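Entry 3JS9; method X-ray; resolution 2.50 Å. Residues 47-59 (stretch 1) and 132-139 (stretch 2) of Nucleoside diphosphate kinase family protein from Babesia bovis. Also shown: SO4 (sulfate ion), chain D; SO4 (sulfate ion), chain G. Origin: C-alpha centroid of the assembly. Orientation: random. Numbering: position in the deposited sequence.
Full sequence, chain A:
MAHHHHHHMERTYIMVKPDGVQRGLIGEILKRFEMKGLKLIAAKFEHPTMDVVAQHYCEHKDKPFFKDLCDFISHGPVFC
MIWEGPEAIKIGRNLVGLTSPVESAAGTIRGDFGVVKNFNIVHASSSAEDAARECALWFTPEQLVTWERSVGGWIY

Stretch 1 (47-59) HPTMDVVAQHYCE
Stretch 2 (132-139) ARECALWF

Helices 50-56 and 132-138 pack antiparallel. Their N-to-C directions differ by 177°, and the axes come within 10.6 Å. Val 52 lies across from Leu 137 (CA to CA 7.1 Å) and His 56 across from Glu 134 (CA to CA 6.9 Å). Thr 49, chi1 p, caps the first helix: its OG1 accepts a weak bond from Val 52 N at 3.4 Å.

No clear hydrogen bond joins the stretches. Together they bury 471 Å², mostly by side-chain packing. The flat indole of Trp 138 (chi1 m, chi2 90°) is the main surface. Val 52, chi1 t, sets its CG1 almost squarely over the six-membered ring, 3.6 Å from the centroid. A compact methyl suits this flat face. Pro 48 CB meets the ring edge at Trp 138 CZ3, 3.9 Å away.

His 56 (chi1 t, chi2 72°) offers its face to the edge of Trp 138. The ring planes stand at 76°, with His 56 ND1 3.1 Å from Trp 138 NE1. Glu 134 CG fits at the imidazole edge, 3.7 Å from His 56 ND1.

Leu 137 (t, p) is a branched bump between turns: CD2 lies 3.7 Å from His 56 N, and CD1 3.9 Å from Gln 55 CB. Arg 133 runs out through chi1 t and chi2 t, then turns at chi3 p, with chi4 -101°. Cys 58 SG lies over one guanidinium face, 4.0 Å from Arg 133 NE.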

ATOM      1  N   HIS A  47      -3.742   8.607 -27.658  1.00 23.40           N
ATOM      2  CA  HIS A  47      -3.586   7.651 -28.748  1.00 24.12           C
ATOM      3  C   HIS A  47      -2.532   8.250 -29.685  1.00 23.68           C
ATOM      4  O   HIS A  47      -2.818   9.174 -30.418  1.00 23.75           O
ATOM      5  CB  HIS A  47      -4.924   7.516 -29.461  1.00 24.58           C
ATOM      6  CG  HIS A  47      -4.940   6.493 -30.553  1.00 28.24           C
ATOM      7  ND1 HIS A  47      -5.942   5.550 -30.665  1.00 31.11           N
ATOM      8  CD2 HIS A  47      -4.091   6.268 -31.585  1.00 29.62           C
ATOM      9  CE1 HIS A  47      -5.698   4.778 -31.709  1.00 30.65           C
ATOM     10  NE2 HIS A  47      -4.581   5.193 -32.284  1.00 30.31           N
ATOM     11  N   PRO A  48      -1.311   7.735 -29.665  1.00 23.97           N
ATOM     12  CA  PRO A  48      -0.226   8.304 -30.477  1.00 24.74           C
ATOM     13  C   PRO A  48      -0.459   8.132 -31.996  1.00 25.67           C
ATOM     14  O   PRO A  48      -1.216   7.239 -32.422  1.00 25.10           O
ATOM     15  CB  PRO A  48       0.997   7.467 -30.085  1.00 24.19           C
ATOM     16  CG  PRO A  48       0.530   6.488 -29.088  1.00 24.61           C
ATOM     17  CD  PRO A  48      -0.962   6.407 -29.146  1.00 24.27           C
ATOM     18  N   THR A  49       0.195   8.982 -32.794  1.00 26.34           N
ATOM     19  CA  THR A  49       0.152   8.867 -34.255  1.00 26.91           C
ATOM     20  C   THR A  49       1.292   7.993 -34.709  1.00 27.55           C
ATOM     21  O   THR A  49       2.349   7.963 -34.062  1.00 27.40           O
ATOM     22  CB  THR A  49       0.303  10.243 -34.975  1.00 26.84           C
ATOM     23  OG1 THR A  49       1.585  10.816 -34.651  1.00 27.31           O
ATOM     24  CG2 THR A  49      -0.827  11.188 -34.593  1.00 24.73           C
ATOM     25  N   MET A  50       1.106   7.309 -35.836  1.00 28.55           N
ATOM     26  CA  MET A  50       2.202   6.505 -36.373  1.00 29.78           C
ATOM     27  C   MET A  50       3.501   7.310 -36.574  1.00 29.38           C
ATOM     28  O   MET A  50       4.572   6.799 -36.291  1.00 29.10           O
ATOM     29  CB  MET A  50       1.801   5.751 -37.642  1.00 30.34           C
ATOM     30  CG  MET A  50       2.885   4.766 -38.159  1.00 33.96           C
ATOM     31  SD  MET A  50       3.220   3.298 -37.103  1.00 39.55           S
ATOM     32  CE  MET A  50       1.720   2.353 -37.409  1.00 38.79           C
ATOM     33  N   ASP A  51       3.408   8.562 -37.017  1.00 29.78           N
ATOM     34  CA  ASP A  51       4.615   9.348 -37.298  1.00 30.91           C
ATOM     35  C   ASP A  51       5.465   9.589 -36.052  1.00 30.30           C
ATOM     36  O   ASP A  51       6.708   9.564 -36.130  1.00 30.36           O
ATOM     37  CB  ASP A  51       4.288  10.704 -37.940  1.00 32.17           C
ATOM     38  CG  ASP A  51       3.420  10.580 -39.180  1.00 36.67           C
ATOM     39  OD1 ASP A  51       2.173  10.751 -39.023  1.00 41.19           O
ATOM     40  OD2 ASP A  51       3.976  10.312 -40.282  1.00 37.40           O
ATOM     41  N   VAL A  52       4.799   9.850 -34.921  1.00 29.37           N
ATOM     42  CA  VAL A  52       5.479  10.047 -33.644  1.00 28.48           C
ATOM     43  C   VAL A  52       6.114   8.733 -33.198  1.00 27.92           C
ATOM     44  O   VAL A  52       7.292   8.691 -32.810  1.00 27.75           O
ATOM     45  CB  VAL A  52       4.514  10.648 -32.557  1.00 29.37           C
ATOM     46  CG1 VAL A  52       5.133  10.643 -31.170  1.00 27.97           C
ATOM     47  CG2 VAL A  52       4.115  12.095 -32.930  1.00 29.30           C
ATOM     48  N   VAL A  53       5.361   7.652 -33.307  1.00 26.89           N
ATOM     49  CA  VAL A  53       5.919   6.362 -32.955  1.00 26.96           C
ATOM     50  C   VAL A  53       7.127   6.001 -33.820  1.00 27.21           C
ATOM     51  O   VAL A  53       8.141   5.508 -33.302  1.00 27.18           O
ATOM     52  CB  VAL A  53       4.860   5.211 -32.965  1.00 26.97           C
ATOM     53  CG1 VAL A  53       5.518   3.897 -32.587  1.00 25.05           C
ATOM     54  CG2 VAL A  53       3.712   5.537 -32.021  1.00 24.20           C
ATOM     55  N   ALA A  54       7.034   6.253 -35.118  1.00 27.50           N
ATOM     56  CA  ALA A  54       8.157   5.954 -36.005  1.00 28.40           C
ATOM     57  C   ALA A  54       9.399   6.778 -35.656  1.00 29.09           C
ATOM     58  O   ALA A  54      10.507   6.256 -35.712  1.00 28.93           O
ATOM     59  CB  ALA A  54       7.773   6.110 -37.455  1.00 28.36           C
ATOM     60  N   GLN A  55       9.218   8.039 -35.252  1.00 29.94           N
ATOM     61  CA  GLN A  55      10.359   8.846 -34.805  1.00 31.63           C
ATOM     62  C   GLN A  55      10.874   8.358 -33.481  1.00 33.02           C
ATOM     63  O   GLN A  55      12.075   8.457 -33.219  1.00 33.81           O
ATOM     64  CB  GLN A  55      10.018  10.336 -34.638  1.00 31.22           C
ATOM     65  CG  GLN A  55      10.178  11.171 -35.843  1.00 31.05           C
ATOM     66  CD  GLN A  55      11.389  10.776 -36.676  1.00 33.55           C
ATOM     67  OE1 GLN A  55      11.242  10.099 -37.705  1.00 30.67           O
ATOM     68  NE2 GLN A  55      12.596  11.193 -36.237  1.00 33.74           N
ATOM     69  N   HIS A  56       9.967   7.882 -32.621  1.00 34.13           N
ATOM     70  CA  HIS A  56      10.373   7.472 -31.288  1.00 35.36           C
ATOM     71  C   HIS A  56      11.337   6.302 -31.410  1.00 36.21           C
ATOM     72  O   HIS A  56      12.354   6.245 -30.726  1.00 35.92           O
ATOM     73  CB  HIS A  56       9.174   7.123 -30.414  1.00 35.17           C
ATOM     74  CG  HIS A  56       9.543   6.549 -29.077  1.00 35.63           C
ATOM     75  ND1 HIS A  56      10.095   7.307 -28.064  1.00 35.46           N
ATOM     76  CD2 HIS A  56       9.430   5.291 -28.585  1.00 33.30           C
ATOM     77  CE1 HIS A  56      10.310   6.539 -27.011  1.00 33.78           C
ATOM     78  NE2 HIS A  56       9.914   5.314 -27.300  1.00 33.61           N
ATOM     79  N   TYR A  57      11.024   5.406 -32.333  1.00 37.52           N
ATOM     80  CA  TYR A  57      11.810   4.207 -32.530  1.00 39.43           C
ATOM     81  C   TYR A  57      12.763   4.309 -33.728  1.00 40.94           C
ATOM     82  O   TYR A  57      13.091   3.299 -34.348  1.00 40.54           O
ATOM     83  CB  TYR A  57      10.869   3.032 -32.719  1.00 38.60           C
ATOM     84  CG  TYR A  57      10.169   2.622 -31.467  1.00 38.85           C
ATOM     85  CD1 TYR A  57       8.797   2.736 -31.349  1.00 37.92           C
ATOM     86  CD2 TYR A  57      10.887   2.096 -30.390  1.00 40.01           C
ATOM     87  CE1 TYR A  57       8.168   2.339 -30.208  1.00 38.38           C
ATOM     88  CE2 TYR A  57      10.265   1.693 -29.251  1.00 37.18           C
ATOM     89  CZ  TYR A  57       8.911   1.818 -29.163  1.00 38.63           C
ATOM     90  OH  TYR A  57       8.294   1.435 -27.998  1.00 39.61           O
ATOM     91  N   CYS A  58      13.198   5.526 -34.045  1.00 43.06           N
ATOM     92  CA  CYS A  58      14.026   5.765 -35.231  1.00 45.18           C
ATOM     93  C   CYS A  58      15.294   4.900 -35.280  1.00 46.39           C
ATOM     94  O   CYS A  58      15.702   4.491 -36.363  1.00 47.05           O
ATOM     95  CB  CYS A  58      14.343   7.272 -35.421  1.00 45.14           C
ATOM     96  SG  CYS A  58      15.386   8.102 -34.151  1.00 46.11           S
ATOM     97  N   GLU A  59      15.883   4.590 -34.118  1.00 47.92           N
ATOM     98  CA  GLU A  59      17.125   3.801 -34.046  1.00 49.27           C
ATOM     99  C   GLU A  59      16.941   2.347 -34.491  1.00 50.56           C
ATOM    100  O   GLU A  59      17.926   1.613 -34.669  1.00 51.34           O
ATOM    101  CB  GLU A  59      17.749   3.857 -32.640  1.00 49.11           C
ATOM    102  N   ALA A 132      16.388  14.184 -24.628  1.00 24.91           N
ATOM    103  CA  ALA A 132      16.215  15.484 -25.270  1.00 24.22           C
ATOM    104  C   ALA A 132      15.251  15.354 -26.459  1.00 24.08           C
ATOM    105  O   ALA A 132      14.391  16.212 -26.671  1.00 23.66           O
ATOM    106  CB  ALA A 132      17.555  16.068 -25.695  1.00 23.26           C
ATOM    107  N   ARG A 133      15.385  14.265 -27.206  1.00 23.85           N
ATOM    108  CA  ARG A 133      14.538  14.026 -28.358  1.00 24.21           C
ATOM    109  C   ARG A 133      13.135  13.714 -27.884  1.00 23.73           C
ATOM    110  O   ARG A 133      12.155  14.311 -28.343  1.00 23.58           O
ATOM    111  CB  ARG A 133      15.094  12.873 -29.239  1.00 24.13           C
ATOM    112  CG  ARG A 133      14.193  12.529 -30.447  1.00 27.02           C
ATOM    113  CD  ARG A 133      14.754  11.471 -31.423  1.00 31.70           C
ATOM    114  NE  ARG A 133      14.894  10.173 -30.774  1.00 35.37           N
ATOM    115  CZ  ARG A 133      16.059   9.705 -30.321  1.00 38.03           C
ATOM    116  NH1 ARG A 133      17.184  10.421 -30.492  1.00 36.12           N
ATOM    117  NH2 ARG A 133      16.104   8.523 -29.706  1.00 37.32           N
ATOM    118  N   GLU A 134      13.050  12.776 -26.948  1.00 23.75           N
ATOM    119  CA  GLU A 134      11.765  12.225 -26.542  1.00 23.40           C
ATOM    120  C   GLU A 134      10.857  13.296 -25.916  1.00 22.81           C
ATOM    121  O   GLU A 134       9.652  13.352 -26.234  1.00 22.05           O
ATOM    122  CB  GLU A 134      11.951  11.018 -25.615  1.00 23.25           C
ATOM    123  CG  GLU A 134      12.329   9.732 -26.323  1.00 22.95           C
ATOM    124  CD  GLU A 134      12.986   8.700 -25.384  1.00 23.24           C
ATOM    125  OE1 GLU A 134      12.824   8.754 -24.147  1.00 23.23           O
ATOM    126  OE2 GLU A 134      13.690   7.824 -25.894  1.00 24.94           O
ATOM    127  N   CYS A 135      11.441  14.149 -25.068  1.00 22.03           N
ATOM    128  CA  CYS A 135      10.665  15.217 -24.389  1.00 22.58           C
ATOM    129  C   CYS A 135      10.053  16.212 -25.365  1.00 22.28           C
ATOM    130  O   CYS A 135       8.863  16.585 -25.227  1.00 22.68           O
ATOM    131  CB  CYS A 135      11.499  15.957 -23.327  1.00 22.76           C
ATOM    132  SG  CYS A 135      11.853  14.949 -21.856  1.00 22.80           S
ATOM    133  N   ALA A 136      10.853  16.619 -26.359  1.00 21.52           N
ATOM    134  CA  ALA A 136      10.382  17.519 -27.422  1.00 20.75           C
ATOM    135  C   ALA A 136       9.460  16.816 -28.418  1.00 20.40           C
ATOM    136  O   ALA A 136       8.542  17.440 -28.965  1.00 20.47           O
ATOM    137  CB  ALA A 136      11.538  18.172 -28.138  1.00 20.08           C
ATOM    138  N   LEU A 137       9.712  15.531 -28.658  1.00 19.91           N
ATOM    139  CA  LEU A 137       8.894  14.747 -29.583  1.00 19.95           C
ATOM    140  C   LEU A 137       7.468  14.441 -29.083  1.00 19.87           C
ATOM    141  O   LEU A 137       6.520  14.518 -29.845  1.00 20.00           O
ATOM    142  CB  LEU A 137       9.607  13.440 -29.933  1.00 20.15           C
ATOM    143  CG  LEU A 137       8.824  12.382 -30.724  1.00 19.95           C
ATOM    144  CD1 LEU A 137       8.522  12.870 -32.142  1.00 19.78           C
ATOM    145  CD2 LEU A 137       9.583  11.080 -30.775  1.00 17.85           C
ATOM    146  N   TRP A 138       7.311  14.082 -27.811  1.00 19.99           N
ATOM    147  CA  TRP A 138       5.992  13.644 -27.314  1.00 19.88           C
ATOM    148  C   TRP A 138       5.104  14.791 -26.770  1.00 20.23           C
ATOM    149  O   TRP A 138       3.872  14.675 -26.678  1.00 19.71           O
ATOM    150  CB  TRP A 138       6.174  12.538 -26.274  1.00 18.91           C
ATOM    151  CG  TRP A 138       6.666  11.252 -26.860  1.00 17.75           C
ATOM    152  CD1 TRP A 138       7.978  10.853 -27.020  1.00 15.00           C
ATOM    153  CD2 TRP A 138       5.854  10.190 -27.398  1.00 14.96           C
ATOM    154  NE1 TRP A 138       8.014   9.594 -27.587  1.00 15.33           N
ATOM    155  CE2 TRP A 138       6.729   9.171 -27.827  1.00 15.10           C
ATOM    156  CE3 TRP A 138       4.472   9.984 -27.502  1.00 14.15           C
ATOM    157  CZ2 TRP A 138       6.264   7.973 -28.367  1.00 16.74           C
ATOM    158  CZ3 TRP A 138       4.004   8.790 -28.026  1.00 15.00           C
ATOM    159  CH2 TRP A 138       4.899   7.801 -28.472  1.00 17.16           C
ATOM    160  N   PHE A 139       5.742  15.899 -26.433  1.00 20.60           N
ATOM    161  CA  PHE A 139       5.054  17.026 -25.816  1.00 21.47           C
ATOM    162  C   PHE A 139       5.364  18.323 -26.549  1.00 21.98           C
ATOM    163  O   PHE A 139       6.534  18.631 -26.803  1.00 23.08           O
ATOM    164  CB  PHE A 139       5.518  17.164 -24.365  1.00 20.30           C
ATOM    165  CG  PHE A 139       4.853  16.197 -23.406  1.00 21.09           C
ATOM    166  CD1 PHE A 139       5.536  15.078 -22.931  1.00 19.99           C
ATOM    167  CD2 PHE A 139       3.555  16.429 -22.939  1.00 19.71           C
ATOM    168  CE1 PHE A 139       4.919  14.212 -22.036  1.00 18.96           C
ATOM    169  CE2 PHE A 139       2.956  15.565 -22.027  1.00 17.45           C
ATOM    170  CZ  PHE A 139       3.630  14.465 -21.586  1.00 15.45           C
TER
HETATM  171  S   SO4 D 149      -5.159   2.303 -34.760  1.00 92.30           S
HETATM  172  O1  SO4 D 149      -4.170   1.228 -34.656  1.00 93.22           O
HETATM  173  O2  SO4 D 149      -4.452   3.558 -34.515  1.00 91.22           O
HETATM  174  O3  SO4 D 149      -5.767   2.295 -36.087  1.00 92.77           O
HETATM  175  O4  SO4 D 149      -6.256   2.092 -33.811  1.00 92.67           O
HETATM  176  S   SO4 G 152      11.246   0.836 -24.855  1.00 60.59           S
HETATM  177  O1  SO4 G 152      12.039   1.364 -23.734  1.00 60.29           O
HETATM  178  O2  SO4 G 152      12.154   0.511 -25.931  1.00 62.06           O
HETATM  179  O3  SO4 G 152      10.212   1.720 -25.419  1.00 60.65           O
HETATM  180  O4  SO4 G 152      10.622  -0.352 -24.332  1.00 62.46           O